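Methyltransferase (Streptococcus mutans, PDB 2B78) is of unknown function but probably acts as an S-adenosylmethionine-dependent methyltransferase that may bind RNA. Local coordinates at residues Ser240-Ala244 and Lys245-Ala249; Met270-Phe273 and Asp274-Tyr278. All blocks are in the same frame, centred on the assembly; numbering follows the deposited sequence.

Interaction 1: residues Ser240-Ala244 and Lys245-Ala249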
loop_
_atom_site.group_PDB
_atom_site.type_symbol
_atom_site.label_atom_id
_atom_site.label_comp_id
_atom_site.label_asym_id
_atom_site.label_seq_id
_atom_site.Cartn_x
_atom_site.Cartn_y
_atom_site.Cartn_z
ATOM N N SER A 240 -5.928 -15.878 12.970
ATOM C CA SER A 240 -5.151 -14.706 12.602
ATOM C C SER A 240 -3.955 -14.574 13.538
ATOM O O SER A 240 -4.112 -14.489 14.761
ATOM C CB SER A 240 -6.040 -13.468 12.694
ATOM O OG SER A 240 -7.262 -13.687 12.001
ATOM N N VAL A 241 -2.761 -14.551 12.958
ATOM C CA VAL A 241 -1.546 -14.474 13.761
ATOM C C VAL A 241 -0.709 -13.223 13.541
ATOM O O VAL A 241 -0.310 -12.918 12.410
ATOM C CB VAL A 241 -0.650 -15.700 13.493
ATOM C CG1 VAL A 241 0.521 -15.718 14.488
ATOM C CG2 VAL A 241 -1.469 -16.975 13.578
ATOM N N ASP A 242 -0.442 -12.492 14.626
ATOM C CA ASP A 242 0.381 -11.292 14.543
ATOM C C ASP A 242 1.270 -11.212 15.775
ATOM O O ASP A 242 0.874 -11.618 16.868
ATOM C CB ASP A 242 -0.477 -10.025 14.470
ATOM C CG ASP A 242 0.286 -8.848 13.900
ATOM O OD1 ASP A 242 0.466 -8.816 12.665
ATOM O OD2 ASP A 242 0.723 -7.962 14.673
ATOM N N LEU A 243 2.469 -10.675 15.601
ATOM C CA LEU A 243 3.405 -10.545 16.707
ATOM C C LEU A 243 2.986 -9.497 17.738
ATOM O O LEU A 243 3.394 -9.577 18.893
ATOM C CB LEU A 243 4.790 -10.178 16.164
ATOM C CG LEU A 243 5.875 -9.893 17.201
ATOM C CD1 LEU A 243 6.276 -11.187 17.898
ATOM C CD2 LEU A 243 7.076 -9.261 16.515
ATOM N N ALA A 244 2.168 -8.528 17.335
ATOM C CA ALA A 244 1.772 -7.436 18.236
ATOM C C ALA A 244 0.501 -7.586 19.078
ATOM O O ALA A 244 -0.583 -7.861 18.561
ATOM C CB ALA A 244 1.702 -6.131 17.444
ATOM N N LYS A 245 0.649 -7.366 20.382
ATOM C CA LYS A 245 -0.472 -7.464 21.323
ATOM C C LYS A 245 -1.631 -6.569 20.876
ATOM O O LYS A 245 -2.800 -6.890 21.097
ATOM C CB LYS A 245 -0.016 -7.042 22.727
ATOM C CG LYS A 245 1.038 -7.941 23.350
ATOM C CD LYS A 245 1.500 -7.411 24.711
ATOM C CE LYS A 245 2.520 -8.356 25.346
ATOM N NZ LYS A 245 3.115 -7.813 26.605
ATOM N N ARG A 246 -1.297 -5.444 20.250
ATOM C CA ARG A 246 -2.297 -4.500 19.761
ATOM C C ARG A 246 -3.286 -5.127 18.789
ATOM O O ARG A 246 -4.430 -4.680 18.683
ATOM C CB ARG A 246 -1.616 -3.335 19.046
ATOM C CG ARG A 246 -0.786 -2.425 19.912
ATOM C CD ARG A 246 -0.278 -1.270 19.056
ATOM N NE ARG A 246 -1.382 -0.625 18.345
ATOM C CZ ARG A 246 -1.235 0.254 17.360
ATOM N NH1 ARG A 246 -0.019 0.604 16.954
ATOM N NH2 ARG A 246 -2.305 0.788 16.780
ATOM N N SER A 247 -2.842 -6.150 18.067
ATOM C CA SER A 247 -3.697 -6.815 17.084
ATOM C C SER A 247 -5.020 -7.340 17.631
ATOM O O SER A 247 -6.010 -7.380 16.896
ATOM C CB SER A 247 -2.947 -7.970 16.422
ATOM O OG SER A 247 -2.630 -8.985 17.363
ATOM N N ARG A 248 -5.055 -7.741 18.902
ATOM C CA ARG A 248 -6.289 -8.284 19.471
ATOM C C ARG A 248 -7.494 -7.351 19.379
ATOM O O ARG A 248 -8.458 -7.635 18.668
ATOM C CB ARG A 248 -6.092 -8.682 20.937
ATOM C CG ARG A 248 -5.039 -9.768 21.170
ATOM C CD ARG A 248 -5.387 -10.610 22.400
ATOM N NE ARG A 248 -4.392 -11.636 22.713
ATOM C CZ ARG A 248 -3.230 -11.395 23.312
ATOM N NH1 ARG A 248 -2.909 -10.155 23.664
ATOM N NH2 ARG A 248 -2.398 -12.393 23.583
ATOM N N ALA A 249 -7.453 -6.247 20.114
ATOM C CA ALA A 249 -8.573 -5.313 20.111
ATOM C C ALA A 249 -8.907 -4.774 18.719
ATOM O O ALA A 249 -10.084 -4.662 18.356
ATOM C CB ALA A 249 -8.283 -4.157 21.066
#

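Interaction 2: residues Met270-Phe273 and Asp274-Tyr278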
loop_
_atom_site.group_PDB
_atom_site.type_symbol
_atom_site.label_atom_id
_atom_site.label_comp_id
_atom_site.label_asym_id
_atom_site.label_seq_id
_atom_site.Cartn_x
_atom_site.Cartn_y
_atom_site.Cartn_z
ATOM N N MET A 270 1.719 -14.049 18.365
ATOM C CA MET A 270 2.932 -14.839 18.410
ATOM C C MET A 270 3.809 -14.551 17.202
ATOM O O MET A 270 3.327 -14.079 16.167
ATOM C CB MET A 270 2.557 -16.323 18.417
ATOM C CG MET A 270 3.698 -17.268 18.711
ATOM S SD MET A 270 3.208 -18.995 18.499
ATOM C CE MET A 270 1.869 -19.116 19.628
ATOM N N ASP A 271 5.103 -14.819 17.340
ATOM C CA ASP A 271 6.036 -14.642 16.235
ATOM C C ASP A 271 5.577 -15.665 15.184
ATOM O O ASP A 271 5.209 -16.794 15.525
ATOM C CB ASP A 271 7.453 -14.962 16.709
ATOM C CG ASP A 271 8.456 -14.933 15.591
ATOM O OD1 ASP A 271 8.924 -13.827 15.218
ATOM O OD2 ASP A 271 8.764 -16.020 15.077
ATOM N N VAL A 272 5.584 -15.277 13.912
ATOM C CA VAL A 272 5.119 -16.180 12.858
ATOM C C VAL A 272 5.931 -17.467 12.748
ATOM O O VAL A 272 5.374 -18.528 12.473
ATOM C CB VAL A 272 5.064 -15.450 11.490
ATOM C CG1 VAL A 272 4.860 -16.453 10.359
ATOM C CG2 VAL A 272 3.891 -14.455 11.493
ATOM N N PHE A 273 7.239 -17.394 12.957
ATOM C CA PHE A 273 8.029 -18.619 12.888
ATOM C C PHE A 273 7.732 -19.479 14.105
ATOM O O PHE A 273 7.734 -20.710 14.018
ATOM C CB PHE A 273 9.521 -18.306 12.793
ATOM C CG PHE A 273 9.937 -17.824 11.436
ATOM C CD1 PHE A 273 9.916 -18.691 10.341
ATOM C CD2 PHE A 273 10.302 -16.498 11.236
ATOM C CE1 PHE A 273 10.254 -18.235 9.058
ATOM C CE2 PHE A 273 10.643 -16.034 9.955
ATOM C CZ PHE A 273 10.617 -16.904 8.869
ATOM N N ASP A 274 7.465 -18.843 15.243
ATOM C CA ASP A 274 7.134 -19.613 16.438
ATOM C C ASP A 274 5.785 -20.287 16.208
ATOM O O ASP A 274 5.530 -21.385 16.728
ATOM C CB ASP A 274 7.064 -18.725 17.689
ATOM C CG ASP A 274 8.439 -18.325 18.209
ATOM O OD1 ASP A 274 9.432 -19.034 17.928
ATOM O OD2 ASP A 274 8.532 -17.300 18.914
ATOM N N TYR A 275 4.913 -19.642 15.432
ATOM C CA TYR A 275 3.619 -20.252 15.168
ATOM C C TYR A 275 3.762 -21.442 14.221
ATOM O O TYR A 275 3.020 -22.416 14.334
ATOM C CB TYR A 275 2.621 -19.252 14.568
ATOM C CG TYR A 275 1.225 -19.830 14.554
ATOM C CD1 TYR A 275 0.465 -19.882 15.724
ATOM C CD2 TYR A 275 0.699 -20.418 13.403
ATOM C CE1 TYR A 275 -0.782 -20.516 15.755
ATOM C CE2 TYR A 275 -0.553 -21.053 13.420
ATOM C CZ TYR A 275 -1.284 -21.099 14.602
ATOM O OH TYR A 275 -2.507 -21.732 14.641
ATOM N N PHE A 276 4.707 -21.365 13.284
ATOM C CA PHE A 276 4.913 -22.470 12.357
ATOM C C PHE A 276 5.287 -23.701 13.164
ATOM O O PHE A 276 4.753 -24.790 12.942
ATOM C CB PHE A 276 6.026 -22.148 11.349
ATOM C CG PHE A 276 5.565 -21.339 10.159
ATOM C CD1 PHE A 276 4.410 -21.691 9.466
ATOM C CD2 PHE A 276 6.321 -20.259 9.702
ATOM C CE1 PHE A 276 4.011 -20.978 8.333
ATOM C CE2 PHE A 276 5.934 -19.542 8.571
ATOM C CZ PHE A 276 4.777 -19.902 7.884
ATOM N N LYS A 277 6.195 -23.520 14.120
ATOM C CA LYS A 277 6.640 -24.611 14.981
ATOM C C LYS A 277 5.519 -25.158 15.873
ATOM O O LYS A 277 5.441 -26.362 16.135
ATOM C CB LYS A 277 7.804 -24.136 15.858
ATOM C CG LYS A 277 8.321 -25.212 16.805
ATOM C CD LYS A 277 9.553 -24.742 17.565
ATOM C CE LYS A 277 10.137 -25.868 18.402
ATOM N NZ LYS A 277 11.361 -25.441 19.129
ATOM N N TYR A 278 4.671 -24.262 16.360
ATOM C CA TYR A 278 3.543 -24.626 17.217
ATOM C C TYR A 278 2.561 -25.468 16.413
ATOM O O TYR A 278 2.005 -26.461 16.896
ATOM C CB TYR A 278 2.834 -23.359 17.702
ATOM C CG TYR A 278 1.821 -23.587 18.805
ATOM C CD1 TYR A 278 2.234 -23.875 20.104
ATOM C CD2 TYR A 278 0.453 -23.509 18.552
ATOM C CE1 TYR A 278 1.309 -24.079 21.131
ATOM C CE2 TYR A 278 -0.485 -23.714 19.569
ATOM C CZ TYR A 278 -0.047 -23.996 20.856
ATOM O OH TYR A 278 -0.960 -24.198 21.875
HETATM O O HOH W 1 6.333 -15.587 19.886
#

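Interaction 1: residues Ser240-Ala244 and Lys245-Ala249
The carbonyl oxygen A244 O is gripped twice by S247. The hydroxyl S247 OG donates to A244 O over 2.6 Å, with a C=O...OG angle of 167°, almost straight off the end of the carbonyl. The backbone S247 N gives a second bond to A244 O at 2.9 Å. This donor lies above the carbonyl plane. The two bonds reach the oxygen from different directions and tie the first residue of the turn to its last, S247, on the way into helix 247-257. The backbone bond closes a type I beta turn from A244 to S247. The hydroxyl bond depends on the S247 rotamer: chi1 of 64° sets OG between the backbone N and the carbonyl carbon, where hydroxyl and backbone N can reach the same oxygen.

D242 approaches S247 from the strand side. Its CB lies 3.8 Å from S247 OG and equally far from S247 CB, a plain van der Waals contact. The D242 carboxylate turns to the backbone instead. D242 OD2 accepts from A244 N at 3.1 Å, met from above the carboxylate plane, which forms an Asx turn. D242 OD1 is held by Y222 N. The carboxylate is thus fixed at both oxygens.

The side chain of R246 extends away from segment 240-244, and its guanidinium forms a salt bridge with D189. D242 and R246 both bind S-adenosyl-L-homocysteine in a structure of this protein, though none is bound here. An acidic residue at the end of the second strand of the Rossmann-like sheet, here 237-242, is characteristic of the cofactor site in these methyltransferases.

Interaction 2: residues Met270-Phe273 and Asp274-Tyr278
D271 caps helix 272-281: its OD2 accepts from D274 N at 3.1 Å through the anti lone pair, and more weakly from F273 N. The first backbone bond of the helix runs from Y275 N to D271 O, 2.9 Å. F276 N bonds to V272 O, and K277 N to F273 O. The carboxylates of D271 and D274 come close, OD2 to OD2 4.1 Å, their planes 61° apart. A water takes the N-H of D271 and donates to D274 OD2.

The sulfur contacts come from M270. Its chi1 and chi2, -169° and -173°, carry SD out over the backbone of D274 and Y275. M270 SD lies at the edge of the Y275 ring, 4.0 Å from Y275 CD1, and 5.5 Å from the Y278 ring centroid. Both are Met-aromatic contacts.

The apolar contacts follow the helix. V272 and F276 lie side by side, V272 CG1 to F276 CE2 3.7 Å. F273 CD1 meets the F276 ring at its edge, in plane.

F273 and F276 pack on helix 306-319. V272 and F276 touch strand 215-219, which Y275 also meets, along with strand 237-242.

Both interactions lie in the methyltransferase domain, with centres about 13 Å apart. Interaction 1 comes first along the chain, where strand 237-242 passes into helix 247-257. Strand 265-269 then completes this beta-alpha-beta unit and leads into interaction 2, the start of helix 272-281. The two strands are parallel neighbours at one border of the seven-stranded sheet, and both connections leave it at the C-terminal ends of their strands. They touch there: D242 O and M270 N, 3.0 Å apart, are probably hydrogen-bonded, and L243 packs on D271. Together they supply D242, R246, D271 and V272, which bind S-adenosyl-L-homocysteine in a structure of this protein but not in this chain.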